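DUF1076 domain-containing protein (Salmonella typhi, PDB 6IAI) is a type III secretion effector acting as an E3/E4 ubiquitin ligase that binds diubiquitin, of which this chain is the N-terminal part. Local coordinates at residues Leu44-Arg48 / Leu108-Asn113; Ala51-Arg57 / Val70-Ala74. One frame throughout, in Å; residues are numbered along the deposited sequence.

Helix 41-53 serves both contacts and shows how one helix can tie several elements of a small alpha+beta domain together. Its earlier part, Leu44-Arg48, meets the end of helix 91-113 in contact 1; its last turn and the loop after it meet the end of strand 66-71 in contact 2. Both segments of contact 2 fall in the chain between the two segments of contact 1. The centres lie about 11 Å apart, and Val70 connects them: its CG2 meets Ile47 CG2 at 3.7 Å and Leu112 CD1 at 4.3 Å, so one residue of the mixed sheet touches both helices of this N-terminal part.

Contact 1 of 2, residues Leu44-Arg48 / Leu108-Asn113; sequences LELIR and LERQLN
Leu112 inserts its CD2 methyl among Leu44, Ile47 and Arg48, forming the middle of a contact in which the axes of these two helical segments come within 10.2 Å and cross at 90°. The apolar layer comes first. CD2 of Leu112 lies 3.8 Å from Ile47 CG2 and 4.0 Å from Leu44 CD2, and on a third side it meets the aliphatic CG of Arg48; the arginine and leucine side chains lie alongside each other, pointing opposite ways. Leu44 has its CG anti to the carbonyl carbon (chi1 -62°), which sends the branch toward Gln111, where Leu44 CD2 lies 3.8 Å from Gln111 CB. One turn earlier on helix 91-113, Leu108 CD1 meets Ile47 CD1. The amide of Gln111 itself is engaged elsewhere: its OE1 accepts a hydrogen bond from the backbone N of Leu39.

The polar part belongs to Arg48. After the bend at its third torsion (chi3 -92°) the guanidinium lies with one face partly over Leu44 CB, and it uses its rim for bonding. NH1 donates to Leu112 O at 2.7 Å, with that oxygen close to the guanidinium plane but the donor well above the carbonyl plane, and it makes a second, weak bond to Gln111 O. NE forms a salt bridge with Glu45 OE2 at 3.1 Å, one turn back on the same helix, so Glu45 helps fix the rotation of the group that reaches the neighbouring helix. A positive charge beside carbonyls near the C-terminal end of a helix would probably be stabilised by the helix dipole.

Behind the leucines, Val84 of strand 83-85 receives Leu108 and Leu112, while Phe25 and Val70 receive Ile47. This is an orthogonal helix pair resting on a mixed beta-sheet in two-layer alpha+beta packing, where strand 22-25, helix 41-53 and strand 59-63 form a beta-alpha-beta crossover.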
loop_
_atom_site.group_PDB
_atom_site.type_symbol
_atom_site.label_atom_id
_atom_site.label_comp_id
_atom_site.label_asym_id
_atom_site.label_seq_id
_atom_site.Cartn_x
_atom_site.Cartn_y
_atom_site.Cartn_z
ATOM N N LEU A 44 -2.740 2.896 9.055
ATOM C CA LEU A 44 -3.514 1.668 8.873
ATOM C C LEU A 44 -5.018 1.946 8.831
ATOM O O LEU A 44 -5.714 1.406 7.966
ATOM C CB LEU A 44 -3.172 0.641 9.964
ATOM C CG LEU A 44 -1.722 0.158 9.991
ATOM C CD1 LEU A 44 -1.421 -0.548 11.303
ATOM C CD2 LEU A 44 -1.391 -0.700 8.745
ATOM N N GLU A 45 -5.499 2.858 9.686
ATOM C CA GLU A 45 -6.920 3.229 9.698
ATOM C C GLU A 45 -7.318 3.965 8.433
ATOM O O GLU A 45 -8.368 3.665 7.864
ATOM C CB GLU A 45 -7.316 3.998 10.965
ATOM C CG GLU A 45 -8.714 3.643 11.485
ATOM C CD GLU A 45 -9.149 2.175 11.433
ATOM O OE1 GLU A 45 -10.070 1.865 10.644
ATOM O OE2 GLU A 45 -8.532 1.329 12.121
ATOM N N LEU A 46 -6.437 4.845 7.929
ATOM C CA LEU A 46 -6.672 5.527 6.671
ATOM C C LEU A 46 -6.751 4.497 5.507
ATOM O O LEU A 46 -7.656 4.595 4.685
ATOM C CB LEU A 46 -5.566 6.591 6.389
ATOM C CG LEU A 46 -5.669 7.325 5.042
ATOM C CD1 LEU A 46 -6.984 8.172 4.962
ATOM C CD2 LEU A 46 -4.412 8.122 4.765
ATOM N N ILE A 47 -5.835 3.513 5.456
ATOM C CA ILE A 47 -5.852 2.480 4.411
ATOM C C ILE A 47 -7.139 1.662 4.484
ATOM O O ILE A 47 -7.823 1.533 3.472
ATOM C CB ILE A 47 -4.584 1.593 4.413
ATOM C CG1 ILE A 47 -3.304 2.445 4.214
ATOM C CG2 ILE A 47 -4.698 0.475 3.342
ATOM C CD1 ILE A 47 -1.955 1.690 4.571
ATOM N N ARG A 48 -7.499 1.184 5.703
ATOM C CA ARG A 48 -8.706 0.396 5.986
ATOM C C ARG A 48 -9.954 1.148 5.566
ATOM O O ARG A 48 -10.703 0.626 4.733
ATOM C CB ARG A 48 -8.767 -0.016 7.485
ATOM C CG ARG A 48 -7.684 -1.025 7.885
ATOM C CD ARG A 48 -7.916 -1.648 9.248
ATOM N NE ARG A 48 -7.305 -0.991 10.404
ATOM C CZ ARG A 48 -6.243 -1.408 11.084
ATOM N NH1 ARG A 48 -5.634 -2.525 10.754
ATOM N NH2 ARG A 48 -5.816 -0.726 12.129
ATOM N N LEU A 108 2.242 -5.759 5.142
ATOM C CA LEU A 108 1.141 -4.808 5.064
ATOM C C LEU A 108 -0.199 -5.503 5.361
ATOM O O LEU A 108 -0.962 -5.018 6.202
ATOM C CB LEU A 108 1.130 -4.048 3.711
ATOM C CG LEU A 108 0.065 -2.963 3.574
ATOM C CD1 LEU A 108 0.174 -1.921 4.702
ATOM C CD2 LEU A 108 0.072 -2.366 2.183
ATOM N N GLU A 109 -0.441 -6.675 4.738
ATOM C CA GLU A 109 -1.655 -7.487 4.978
ATOM C C GLU A 109 -1.808 -7.872 6.446
ATOM O O GLU A 109 -2.868 -7.664 7.039
ATOM C CB GLU A 109 -1.650 -8.729 4.085
ATOM C CG GLU A 109 -3.057 -9.226 3.825
ATOM C CD GLU A 109 -3.113 -10.391 2.878
ATOM O OE1 GLU A 109 -3.018 -10.161 1.651
ATOM O OE2 GLU A 109 -3.201 -11.540 3.365
ATOM N N ARG A 110 -0.717 -8.343 7.045
ATOM C CA ARG A 110 -0.652 -8.735 8.450
ATOM C C ARG A 110 -1.006 -7.568 9.348
ATOM O O ARG A 110 -1.805 -7.735 10.256
ATOM C CB ARG A 110 0.748 -9.292 8.758
ATOM C CG ARG A 110 0.898 -9.955 10.125
ATOM C CD ARG A 110 2.266 -10.602 10.249
ATOM N NE ARG A 110 2.418 -11.773 9.376
ATOM C CZ ARG A 110 3.485 -12.034 8.621
ATOM N NH1 ARG A 110 4.523 -11.202 8.610
ATOM N NH2 ARG A 110 3.524 -13.130 7.875
ATOM N N GLN A 111 -0.462 -6.362 9.073
ATOM C CA GLN A 111 -0.759 -5.163 9.876
ATOM C C GLN A 111 -2.205 -4.676 9.701
ATOM O O GLN A 111 -2.830 -4.227 10.669
ATOM C CB GLN A 111 0.216 -4.046 9.551
ATOM C CG GLN A 111 1.679 -4.358 9.898
ATOM C CD GLN A 111 2.534 -3.183 9.479
ATOM O OE1 GLN A 111 2.229 -2.022 9.794
ATOM N NE2 GLN A 111 3.602 -3.451 8.732
ATOM N N LEU A 112 -2.733 -4.758 8.458
ATOM C CA LEU A 112 -4.106 -4.354 8.161
ATOM C C LEU A 112 -5.152 -5.213 8.882
ATOM O O LEU A 112 -6.216 -4.700 9.234
ATOM C CB LEU A 112 -4.371 -4.396 6.643
ATOM C CG LEU A 112 -3.726 -3.271 5.814
ATOM C CD1 LEU A 112 -3.888 -3.525 4.349
ATOM C CD2 LEU A 112 -4.219 -1.887 6.241
ATOM N N ASN A 113 -4.871 -6.536 9.043
ATOM C CA ASN A 113 -5.797 -7.477 9.672
ATOM C C ASN A 113 -5.514 -7.731 11.161
ATOM O O ASN A 113 -6.320 -8.393 11.807
ATOM C CB ASN A 113 -5.866 -8.774 8.883
ATOM C CG ASN A 113 -6.378 -8.610 7.487
ATOM O OD1 ASN A 113 -7.551 -8.292 7.249
ATOM N ND2 ASN A 113 -5.509 -8.812 6.525
#

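Contact 2 of 2, residues Ala51-Arg57 / Val70-Ala74; sequences AIQNGGR and VSNRA
Where helix 41-53 gives way to a type I' turn from Asn54 to Arg57, the backbone doubles back beside the end of strand 66-71, bringing Gly56 CA within 4.8 Å of Asn72 CA. Gly55 and Gly56 hold the two central positions of the turn with positive phi angles, and Arg57 N closes it on Asn54 O.

Asn72 carries most of the contact. Its CG sits between the backbone N and the carbonyl carbon (chi1 78°), directing the amide into the angle between helix and turn. OD1 accepts a weak hydrogen bond from Gly56 N at 2.7 Å, bent to 124° at the hydrogen, while ND2 lies 3.6 Å from Ile52 CG1, the two side chains crossing at about a right angle. Water 2 joins that same ND2 to Ile52 O. Water 1 bridges backbone atoms of both segments, lying 2.7 Å from Ala51 O and from Arg57 O and accepting from Asn72 N at 3.1 Å. On the outer side, Arg73 extends from CG to NE and lays one guanidinium face over Gly55 CA. On the inner side, Ala51 CB packs on Val70 CG2 at 3.8 Å.

Val70 continues into the sheet through Ile59 and Val61 of strand 59-63, and Ser71 bonds through its backbone to Lys83 of strand 83-85. The end of helix 41-53 and the turn after it are thereby joined to the C-terminal end of an inner strand, 66-71, paired with both of these neighbours.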
loop_
_atom_site.group_PDB
_atom_site.type_symbol
_atom_site.label_atom_id
_atom_site.label_comp_id
_atom_site.label_asym_id
_atom_site.label_seq_id
_atom_site.Cartn_x
_atom_site.Cartn_y
_atom_site.Cartn_z
ATOM N N ALA A 51 -10.144 1.634 1.708
ATOM C CA ALA A 51 -10.469 0.366 1.051
ATOM C C ALA A 51 -11.957 0.039 1.273
ATOM O O ALA A 51 -12.647 -0.315 0.317
ATOM C CB ALA A 51 -9.565 -0.745 1.566
ATOM N N ILE A 52 -12.465 0.249 2.505
ATOM C CA ILE A 52 -13.868 0.037 2.836
ATOM C C ILE A 52 -14.785 0.896 1.926
ATOM O O ILE A 52 -15.690 0.351 1.281
ATOM C CB ILE A 52 -14.147 0.253 4.356
ATOM C CG1 ILE A 52 -13.575 -0.911 5.187
ATOM C CG2 ILE A 52 -15.661 0.395 4.604
ATOM C CD1 ILE A 52 -13.299 -0.578 6.620
ATOM N N GLN A 53 -14.500 2.216 1.827
ATOM C CA GLN A 53 -15.267 3.161 1.002
ATOM C C GLN A 53 -15.297 2.771 -0.475
ATOM O O GLN A 53 -16.204 3.201 -1.190
ATOM C CB GLN A 53 -14.751 4.607 1.169
ATOM C CG GLN A 53 -15.080 5.270 2.516
ATOM C CD GLN A 53 -14.119 6.408 2.877
ATOM O OE1 GLN A 53 -13.255 6.849 2.086
ATOM N NE2 GLN A 53 -14.179 6.852 4.123
ATOM N N ASN A 54 -14.329 1.939 -0.929
ATOM C CA ASN A 54 -14.228 1.505 -2.316
ATOM C C ASN A 54 -14.872 0.110 -2.559
ATOM O O ASN A 54 -14.736 -0.467 -3.641
ATOM C CB ASN A 54 -12.768 1.586 -2.769
ATOM C CG ASN A 54 -12.584 2.017 -4.213
ATOM O OD1 ASN A 54 -13.139 2.999 -4.670
ATOM N ND2 ASN A 54 -11.732 1.344 -4.952
ATOM N N GLY A 55 -15.593 -0.374 -1.544
ATOM C CA GLY A 55 -16.349 -1.625 -1.507
ATOM C C GLY A 55 -15.783 -2.836 -2.205
ATOM O O GLY A 55 -16.447 -3.386 -3.088
ATOM N N GLY A 56 -14.581 -3.275 -1.795
ATOM C CA GLY A 56 -13.935 -4.461 -2.353
ATOM C C GLY A 56 -13.136 -4.234 -3.620
ATOM O O GLY A 56 -12.463 -5.153 -4.097
ATOM N N ARG A 57 -13.222 -3.029 -4.200
ATOM C CA ARG A 57 -12.445 -2.655 -5.388
ATOM C C ARG A 57 -11.115 -2.162 -4.900
ATOM O O ARG A 57 -11.036 -1.530 -3.846
ATOM C CB ARG A 57 -13.143 -1.570 -6.239
ATOM C CG ARG A 57 -14.279 -2.139 -7.062
ATOM C CD ARG A 57 -15.158 -1.066 -7.717
ATOM N NE ARG A 57 -15.925 -0.309 -6.716
ATOM C CZ ARG A 57 -17.042 -0.741 -6.124
ATOM N NH1 ARG A 57 -17.555 -1.927 -6.435
ATOM N NH2 ARG A 57 -17.661 0.017 -5.227
ATOM N N VAL A 70 -4.690 -2.763 -2.471
ATOM C CA VAL A 70 -5.395 -3.199 -1.277
ATOM C C VAL A 70 -6.912 -3.101 -1.483
ATOM O O VAL A 70 -7.419 -2.170 -2.106
ATOM C CB VAL A 70 -4.910 -2.602 0.086
ATOM C CG1 VAL A 70 -3.626 -1.780 0.016
ATOM C CG2 VAL A 70 -5.993 -1.992 0.943
ATOM N N SER A 71 -7.622 -4.115 -0.991
ATOM C CA SER A 71 -9.076 -4.184 -1.020
ATOM C C SER A 71 -9.587 -4.770 0.253
ATOM O O SER A 71 -8.871 -5.505 0.911
ATOM C CB SER A 71 -9.590 -4.978 -2.228
ATOM O OG SER A 71 -8.791 -6.101 -2.564
ATOM N N ASN A 72 -10.798 -4.409 0.637
ATOM C CA ASN A 72 -11.469 -5.054 1.763
ATOM C C ASN A 72 -12.318 -6.206 1.131
ATOM O O ASN A 72 -12.111 -6.504 -0.056
ATOM C CB ASN A 72 -12.279 -4.043 2.600
ATOM C CG ASN A 72 -13.607 -3.636 2.021
ATOM O OD1 ASN A 72 -13.785 -3.480 0.806
ATOM N ND2 ASN A 72 -14.568 -3.447 2.894
ATOM N N ARG A 73 -13.232 -6.867 1.885
ATOM C CA ARG A 73 -14.042 -7.992 1.340
ATOM C C ARG A 73 -13.125 -9.090 0.780
ATOM O O ARG A 73 -13.331 -9.582 -0.327
ATOM C CB ARG A 73 -15.056 -7.501 0.260
ATOM C CG ARG A 73 -16.080 -6.534 0.813
ATOM C CD ARG A 73 -16.967 -5.969 -0.242
ATOM N NE ARG A 73 -17.901 -5.026 0.371
ATOM C CZ ARG A 73 -18.905 -4.439 -0.272
ATOM N NH1 ARG A 73 -19.116 -4.694 -1.559
ATOM N NH2 ARG A 73 -19.704 -3.595 0.367
ATOM N N ALA A 74 -12.061 -9.400 1.516
ATOM C CA ALA A 74 -11.090 -10.408 1.121
ATOM C C ALA A 74 -11.771 -11.799 1.152
ATOM O O ALA A 74 -11.486 -12.652 0.313
ATOM C CB ALA A 74 -9.911 -10.364 2.066
HETATM O O HOH W 1 -11.617 -2.207 -1.339
HETATM O O HOH W 2 -17.087 -2.523 1.909
#